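Local atomic coordinates of borrelidin polyketide synthase, type I (Streptomyces parvulus, PDB entry 6OBT), a protein that probably dehydrates beta-hydroxyacyl intermediates, through its dehydratase domain, during assembly of the polyketide borrelidin. Residues D103-Q108 against T149-I154; A173-V178 against R201-G206. All blocks are in the same frame, centred on the assembly; numbering follows the deposited sequence.

Both interactions pair antiparallel strands, but at different depths of the fold. Interaction 1 joins two interior strands, 101-107 and 148-156, each with a further strand on its other flank; it is partly buried, with leucines and an alanine on one face and mostly polar side chains, with one isoleucine, on the other. Interaction 2 lies at the surface, where the short strand 174-176 is added to strand 199-205 and a tryptophan, a proline and a bridging water enter the contact. Strand 174-176 is the next strand in the chain after 148-156, reached through a long loop. Their centres are 32 Å apart and their nearest atoms about 23 Å, so the two do not touch.

Interaction 1: residues D103-Q108 against T149-I154; sequences DELTLQ and THAEGI
Q108 and E152 meet through their polar ends: NE2 of Q108 donates to E152 OE1 at 2.7 Å, using the carboxylate lone pair turned away from the other oxygen. The amide and carboxylate planes stand 64° apart. With CG beside the backbone N (chi1 -59°) and an extended chain beyond it, Q108 reaches back over the neighbouring strand, and its OE1 lies 3.6 Å from T149 CG2. On this same face, farther along, OE2 of E104 comes to 3.9 Å from CG1 of I154, the two side chains running side by side.

The other face is apolar. L107 CD2 touches A151 CB at 3.7 Å, and L105 meets the same methyl with CG. The chi1 of L105 (-162°) puts CG beside its carbonyl carbon, and CD1 settles 3.5 Å from E152 O, beside G153, which has no side chain. That oxygen also accepts T106 N at 2.9 Å. W86 and V87 of helix 83-97 pack on L105, while W86 also touches L107 and lies nearly parallel to the ring of H150.

Backbone bonds link E104 with I154 and T106 with E152 in both directions. D103 and E104 both face I154, making a classic beta bulge. Antiparallel strands with a long helix packed on their apolar face are characteristic of the hotdog fold, which dehydratase domains of polyketide synthases carry in duplicate.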
ATOM      1  N   ASP A 103     -17.887 -14.826   5.791  1.00 34.95           N
ATOM      2  CA  ASP A 103     -18.759 -15.162   6.914  1.00 42.66           C
ATOM      3  C   ASP A 103     -19.807 -14.084   7.131  1.00 41.45           C
ATOM      4  O   ASP A 103     -20.962 -14.376   7.469  1.00 42.07           O
ATOM      5  CB  ASP A 103     -17.934 -15.339   8.191  1.00 48.45           C
ATOM      6  CG  ASP A 103     -17.180 -16.662   8.238  1.00 55.37           C
ATOM      7  OD1 ASP A 103     -16.519 -16.925   9.267  1.00 55.07           O
ATOM      8  OD2 ASP A 103     -17.236 -17.427   7.249  1.00 48.18           O
ATOM      9  N   GLU A 104     -19.417 -12.825   6.933  1.00 44.35           N
ATOM     10  CA  GLU A 104     -20.241 -11.692   7.328  1.00 48.24           C
ATOM     11  C   GLU A 104     -19.735 -10.455   6.602  1.00 43.97           C
ATOM     12  O   GLU A 104     -18.528 -10.183   6.624  1.00 41.75           O
ATOM     13  CB  GLU A 104     -20.155 -11.508   8.848  1.00 56.71           C
ATOM     14  CG  GLU A 104     -21.423 -11.103   9.535  1.00 70.04           C
ATOM     15  CD  GLU A 104     -21.144 -10.422  10.862  1.00 82.15           C
ATOM     16  OE1 GLU A 104     -21.719  -9.339  11.114  1.00 82.86           O
ATOM     17  OE2 GLU A 104     -20.339 -10.973  11.647  1.00 85.94           O
ATOM     18  N   LEU A 105     -20.641  -9.712   5.961  1.00 42.44           N
ATOM     19  CA  LEU A 105     -20.300  -8.386   5.446  1.00 42.79           C
ATOM     20  C   LEU A 105     -21.503  -7.468   5.618  1.00 42.71           C
ATOM     21  O   LEU A 105     -22.621  -7.813   5.220  1.00 41.69           O
ATOM     22  CB  LEU A 105     -19.866  -8.419   3.975  1.00 40.20           C
ATOM     23  CG  LEU A 105     -19.094  -7.157   3.569  1.00 38.42           C
ATOM     24  CD1 LEU A 105     -17.720  -7.119   4.242  1.00 39.70           C
ATOM     25  CD2 LEU A 105     -18.957  -7.028   2.067  1.00 40.75           C
ATOM     26  N   THR A 106     -21.278  -6.308   6.220  1.00 35.02           N
ATOM     27  CA  THR A 106     -22.342  -5.359   6.513  1.00 38.41           C
ATOM     28  C   THR A 106     -22.007  -4.053   5.818  1.00 40.30           C
ATOM     29  O   THR A 106     -20.907  -3.515   6.013  1.00 36.94           O
ATOM     30  CB  THR A 106     -22.482  -5.137   8.018  1.00 45.18           C
ATOM     31  OG1 THR A 106     -22.408  -6.401   8.694  1.00 51.34           O
ATOM     32  CG2 THR A 106     -23.821  -4.477   8.323  1.00 46.15           C
ATOM     33  N   LEU A 107     -22.924  -3.563   4.988  1.00 41.47           N
ATOM     34  CA  LEU A 107     -22.653  -2.325   4.268  1.00 45.76           C
ATOM     35  C   LEU A 107     -22.970  -1.122   5.148  1.00 50.52           C
ATOM     36  O   LEU A 107     -23.829  -1.180   6.033  1.00 49.03           O
ATOM     37  CB  LEU A 107     -23.452  -2.274   2.964  1.00 44.78           C
ATOM     38  CG  LEU A 107     -23.202  -3.487   2.055  1.00 43.91           C
ATOM     39  CD1 LEU A 107     -23.912  -3.372   0.725  1.00 44.81           C
ATOM     40  CD2 LEU A 107     -21.702  -3.704   1.829  1.00 42.73           C
ATOM     41  N   GLN A 108     -22.241  -0.024   4.917  1.00 45.23           N
ATOM     42  CA  GLN A 108     -22.429   1.190   5.703  1.00 49.62           C
ATOM     43  C   GLN A 108     -22.748   2.311   4.726  1.00 49.36           C
ATOM     44  O   GLN A 108     -23.753   2.228   4.016  1.00 53.23           O
ATOM     45  CB  GLN A 108     -21.225   1.451   6.594  1.00 52.36           C
ATOM     46  CG  GLN A 108     -20.923   0.332   7.578  1.00 61.18           C
ATOM     47  CD  GLN A 108     -19.755   0.673   8.490  1.00 71.18           C
ATOM     48  OE1 GLN A 108     -19.241   1.791   8.463  1.00 77.20           O
ATOM     49  NE2 GLN A 108     -19.331  -0.292   9.297  1.00 70.52           N
ATOM     50  N   THR A 149     -15.937   4.658   5.428  1.00 38.29           N
ATOM     51  CA  THR A 149     -16.050   3.205   5.535  1.00 34.39           C
ATOM     52  C   THR A 149     -17.333   2.749   4.845  1.00 36.25           C
ATOM     53  O   THR A 149     -18.433   3.198   5.194  1.00 40.60           O
ATOM     54  CB  THR A 149     -16.039   2.755   6.997  1.00 42.42           C
ATOM     55  OG1 THR A 149     -14.903   3.311   7.675  1.00 44.66           O
ATOM     56  CG2 THR A 149     -16.009   1.212   7.088  1.00 37.52           C
ATOM     57  N   HIS A 150     -17.190   1.858   3.868  1.00 35.53           N
ATOM     58  CA  HIS A 150     -18.323   1.388   3.094  1.00 39.80           C
ATOM     59  C   HIS A 150     -18.769  -0.009   3.488  1.00 43.11           C
ATOM     60  O   HIS A 150     -19.911  -0.370   3.198  1.00 42.14           O
ATOM     61  CB  HIS A 150     -17.988   1.414   1.594  1.00 36.73           C
ATOM     62  CG  HIS A 150     -17.698   2.787   1.080  1.00 39.12           C
ATOM     63  ND1 HIS A 150     -18.656   3.779   1.037  1.00 41.58           N
ATOM     64  CD2 HIS A 150     -16.549   3.347   0.635  1.00 35.97           C
ATOM     65  CE1 HIS A 150     -18.110   4.893   0.574  1.00 43.81           C
ATOM     66  NE2 HIS A 150     -16.831   4.655   0.325  1.00 40.05           N
ATOM     67  N   ALA A 151     -17.916  -0.787   4.152  1.00 36.35           N
ATOM     68  CA  ALA A 151     -18.306  -2.135   4.559  1.00 40.59           C
ATOM     69  C   ALA A 151     -17.309  -2.670   5.579  1.00 42.37           C
ATOM     70  O   ALA A 151     -16.125  -2.319   5.554  1.00 37.18           O
ATOM     71  CB  ALA A 151     -18.389  -3.083   3.361  1.00 38.45           C
ATOM     72  N   GLU A 152     -17.809  -3.522   6.478  1.00 40.15           N
ATOM     73  CA  GLU A 152     -16.975  -4.215   7.449  1.00 40.22           C
ATOM     74  C   GLU A 152     -17.481  -5.643   7.571  1.00 37.32           C
ATOM     75  O   GLU A 152     -18.678  -5.901   7.411  1.00 38.64           O
ATOM     76  CB  GLU A 152     -16.982  -3.522   8.819  1.00 49.47           C
ATOM     77  CG  GLU A 152     -16.326  -2.126   8.788  1.00 54.42           C
ATOM     78  CD  GLU A 152     -16.173  -1.498  10.158  1.00 69.01           C
ATOM     79  OE1 GLU A 152     -16.982  -0.612  10.503  1.00 78.13           O
ATOM     80  OE2 GLU A 152     -15.233  -1.874  10.888  1.00 75.35           O
ATOM     81  N   GLY A 153     -16.567  -6.568   7.825  1.00 38.81           N
ATOM     82  CA  GLY A 153     -16.990  -7.951   7.903  1.00 39.82           C
ATOM     83  C   GLY A 153     -15.882  -8.884   8.333  1.00 42.43           C
ATOM     84  O   GLY A 153     -14.825  -8.461   8.813  1.00 39.38           O
ATOM     85  N   ILE A 154     -16.154 -10.175   8.134  1.00 36.60           N
ATOM     86  CA  ILE A 154     -15.349 -11.284   8.645  1.00 43.01           C
ATOM     87  C   ILE A 154     -15.185 -12.299   7.525  1.00 43.50           C
ATOM     88  O   ILE A 154     -16.179 -12.733   6.931  1.00 40.99           O
ATOM     89  CB  ILE A 154     -16.019 -11.966   9.857  1.00 50.30           C
ATOM     90  CG1 ILE A 154     -16.474 -10.936  10.894  1.00 54.29           C
ATOM     91  CG2 ILE A 154     -15.126 -13.055  10.447  1.00 55.36           C
ATOM     92  CD1 ILE A 154     -15.382 -10.480  11.808  1.00 55.88           C
TER

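Interaction 2: residues A173-V178 against R201-G206; sequences AMPLDV and RAWRAG
W203 packs obliquely against P175 in the tight part of this contact. The indole CD1 lies 3.5 Å from P175 N and 3.8 Å from its CG, so the five-membered end of the ring meets the pyrrolidine. W203 CB meets A173 CB at 3.7 Å. On the opposite face of the pair, L176 sets CD2 4.0 Å from A202 CB and presses CD1 to 3.2 Å from R204 N, a close approach for a methyl group. V178 CG1 lies 3.8 Å from A202 CB, the methyl that L176 also touches.

M174 and R204 exchange two backbone hydrogen bonds, and L176 N gives a straighter one to A202 O at 2.8 Å. Beyond this the strands part: a water takes the place of a direct bond, donating to L176 O and accepting from A202 N. On the same face as L176 but toward the other end of the pair, M174 and R204 are exposed; apart from R204 CB, which L176 CD1 touches, their side chains lead away from the partner strand. The extended R204 chain, with CG anti to its own N (chi1 174°), makes a weak bond from NE to G206 O.

Strand 174-176 is outermost within this chain, and strand 199-205 separates it from strand 208-214. W203 reaches V210 and E212 there, and E212 also forms a salt bridge with R201; L176 touches L209. C240 packs on L176 and V178, P169 meets W203, and the chain continues past V178 into helix 181-187.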
ATOM      1  N   ALA A 173     -43.296 -25.149 -11.903  1.00 92.49           N
ATOM      2  CA  ALA A 173     -42.912 -23.745 -11.855  1.00 77.39           C
ATOM      3  C   ALA A 173     -43.666 -22.977 -12.933  1.00 79.75           C
ATOM      4  O   ALA A 173     -43.641 -23.358 -14.110  1.00 82.15           O
ATOM      5  CB  ALA A 173     -41.404 -23.572 -12.037  1.00 77.07           C
ATOM      6  N   MET A 174     -44.341 -21.903 -12.524  1.00 85.85           N
ATOM      7  CA  MET A 174     -45.141 -21.101 -13.441  1.00 87.21           C
ATOM      8  C   MET A 174     -44.318 -19.957 -14.012  1.00 78.73           C
ATOM      9  O   MET A 174     -43.715 -19.195 -13.242  1.00 75.27           O
ATOM     10  CB  MET A 174     -46.383 -20.553 -12.755  1.00 97.03           C
ATOM     11  CG  MET A 174     -47.049 -19.357 -13.461  1.00113.39           C
ATOM     12  SD  MET A 174     -48.889 -19.233 -13.388  1.00135.06           S
ATOM     13  CE  MET A 174     -49.454 -20.093 -14.900  1.00142.36           C
ATOM     14  N   PRO A 175     -44.289 -19.791 -15.331  1.00 79.98           N
ATOM     15  CA  PRO A 175     -43.582 -18.648 -15.916  1.00 84.38           C
ATOM     16  C   PRO A 175     -44.182 -17.328 -15.458  1.00 92.42           C
ATOM     17  O   PRO A 175     -45.399 -17.130 -15.492  1.00 79.95           O
ATOM     18  CB  PRO A 175     -43.763 -18.861 -17.425  1.00 88.30           C
ATOM     19  CG  PRO A 175     -43.949 -20.329 -17.572  1.00 79.89           C
ATOM     20  CD  PRO A 175     -44.755 -20.735 -16.358  1.00 86.79           C
ATOM     21  N   LEU A 176     -43.300 -16.437 -15.003  1.00 91.44           N
ATOM     22  CA  LEU A 176     -43.651 -15.086 -14.592  1.00 79.31           C
ATOM     23  C   LEU A 176     -43.433 -14.134 -15.759  1.00 75.19           C
ATOM     24  O   LEU A 176     -42.498 -14.300 -16.546  1.00 79.06           O
ATOM     25  CB  LEU A 176     -42.789 -14.653 -13.406  1.00 76.67           C
ATOM     26  CG  LEU A 176     -43.205 -14.921 -11.959  1.00 81.24           C
ATOM     27  CD1 LEU A 176     -43.880 -16.273 -11.795  1.00 87.66           C
ATOM     28  CD2 LEU A 176     -41.971 -14.818 -11.061  1.00 78.05           C
ATOM     29  N   ASP A 177     -44.302 -13.139 -15.876  1.00 75.04           N
ATOM     30  CA  ASP A 177     -44.123 -12.118 -16.898  1.00 82.00           C
ATOM     31  C   ASP A 177     -43.133 -11.089 -16.364  1.00 76.59           C
ATOM     32  O   ASP A 177     -43.441 -10.363 -15.415  1.00 80.68           O
ATOM     33  CB  ASP A 177     -45.457 -11.475 -17.260  1.00 94.52           C
ATOM     34  CG  ASP A 177     -45.334 -10.498 -18.407  1.00107.05           C
ATOM     35  OD1 ASP A 177     -44.280 -10.505 -19.079  1.00106.66           O
ATOM     36  OD2 ASP A 177     -46.286  -9.719 -18.634  1.00115.42           O
ATOM     37  N   VAL A 178     -41.940 -11.035 -16.958  1.00 75.77           N
ATOM     38  CA  VAL A 178     -40.921 -10.061 -16.568  1.00 73.73           C
ATOM     39  C   VAL A 178     -40.794  -8.936 -17.588  1.00 76.74           C
ATOM     40  O   VAL A 178     -39.799  -8.180 -17.566  1.00 71.26           O
ATOM     41  CB  VAL A 178     -39.561 -10.731 -16.328  1.00 73.56           C
ATOM     42  CG1 VAL A 178     -39.611 -11.607 -15.089  1.00 76.41           C
ATOM     43  CG2 VAL A 178     -39.127 -11.520 -17.551  1.00 73.97           C
ATOM     44  N   ARG A 201     -35.621 -14.468 -17.707  1.00 62.14           N
ATOM     45  CA  ARG A 201     -36.840 -15.234 -17.466  1.00 65.62           C
ATOM     46  C   ARG A 201     -36.954 -15.520 -15.977  1.00 57.53           C
ATOM     47  O   ARG A 201     -35.947 -15.600 -15.278  1.00 54.86           O
ATOM     48  CB  ARG A 201     -36.861 -16.559 -18.263  1.00 68.18           C
ATOM     49  CG  ARG A 201     -36.249 -16.488 -19.663  1.00 71.87           C
ATOM     50  CD  ARG A 201     -36.953 -17.434 -20.626  1.00 84.59           C
ATOM     51  NE  ARG A 201     -36.796 -18.826 -20.222  1.00 93.32           N
ATOM     52  CZ  ARG A 201     -36.038 -19.710 -20.864  1.00102.27           C
ATOM     53  NH1 ARG A 201     -35.370 -19.346 -21.950  1.00107.32           N
ATOM     54  NH2 ARG A 201     -35.946 -20.958 -20.422  1.00102.51           N
ATOM     55  N   ALA A 202     -38.186 -15.659 -15.493  1.00 62.54           N
ATOM     56  CA  ALA A 202     -38.409 -15.989 -14.092  1.00 66.41           C
ATOM     57  C   ALA A 202     -39.635 -16.891 -13.960  1.00 66.34           C
ATOM     58  O   ALA A 202     -40.551 -16.851 -14.790  1.00 66.88           O
ATOM     59  CB  ALA A 202     -38.568 -14.718 -13.237  1.00 63.09           C
ATOM     60  N   TRP A 203     -39.620 -17.737 -12.925  1.00 63.98           N
ATOM     61  CA  TRP A 203     -40.747 -18.586 -12.558  1.00 70.32           C
ATOM     62  C   TRP A 203     -40.939 -18.525 -11.052  1.00 70.57           C
ATOM     63  O   TRP A 203     -39.985 -18.335 -10.301  1.00 63.60           O
ATOM     64  CB  TRP A 203     -40.559 -20.076 -12.915  1.00 67.32           C
ATOM     65  CG  TRP A 203     -40.206 -20.412 -14.324  1.00 67.55           C
ATOM     66  CD1 TRP A 203     -41.026 -20.992 -15.262  1.00 72.18           C
ATOM     67  CD2 TRP A 203     -38.936 -20.234 -14.956  1.00 64.60           C
ATOM     68  NE1 TRP A 203     -40.340 -21.174 -16.438  1.00 70.04           N
ATOM     69  CE2 TRP A 203     -39.054 -20.716 -16.276  1.00 66.34           C
ATOM     70  CE3 TRP A 203     -37.708 -19.709 -14.534  1.00 64.06           C
ATOM     71  CZ2 TRP A 203     -37.996 -20.684 -17.179  1.00 69.24           C
ATOM     72  CZ3 TRP A 203     -36.653 -19.683 -15.434  1.00 63.26           C
ATOM     73  CH2 TRP A 203     -36.803 -20.173 -16.739  1.00 66.13           C
ATOM     74  N   ARG A 204     -42.169 -18.749 -10.616  1.00 69.78           N
ATOM     75  CA  ARG A 204     -42.439 -19.083  -9.227  1.00 71.75           C
ATOM     76  C   ARG A 204     -42.371 -20.598  -9.079  1.00 72.03           C
ATOM     77  O   ARG A 204     -43.052 -21.326  -9.807  1.00 75.28           O
ATOM     78  CB  ARG A 204     -43.810 -18.560  -8.795  1.00 78.40           C
ATOM     79  CG  ARG A 204     -44.242 -18.977  -7.394  1.00 85.95           C
ATOM     80  CD  ARG A 204     -45.373 -18.076  -6.908  1.00100.38           C
ATOM     81  NE  ARG A 204     -46.026 -18.558  -5.691  1.00109.28           N
ATOM     82  CZ  ARG A 204     -46.804 -17.804  -4.916  1.00113.31           C
ATOM     83  NH1 ARG A 204     -47.027 -16.533  -5.233  1.00112.71           N
ATOM     84  NH2 ARG A 204     -47.364 -18.317  -3.826  1.00116.16           N
ATOM     85  N   ALA A 205     -41.555 -21.064  -8.144  1.00 70.39           N
ATOM     86  CA  ALA A 205     -41.366 -22.488  -7.880  1.00 74.70           C
ATOM     87  C   ALA A 205     -41.752 -22.737  -6.428  1.00 73.39           C
ATOM     88  O   ALA A 205     -40.936 -22.531  -5.524  1.00 71.31           O
ATOM     89  CB  ALA A 205     -39.922 -22.908  -8.155  1.00 72.48           C
ATOM     90  N   GLY A 206     -42.981 -23.178  -6.203  1.00 77.54           N
ATOM     91  CA  GLY A 206     -43.461 -23.301  -4.838  1.00 80.21           C
ATOM     92  C   GLY A 206     -43.404 -21.945  -4.163  1.00 79.92           C
ATOM     93  O   GLY A 206     -43.959 -20.957  -4.662  1.00 80.46           O
TER
HETATM   94  O   HOH W   1     -40.257 -15.217 -17.824  1.00 43.63           O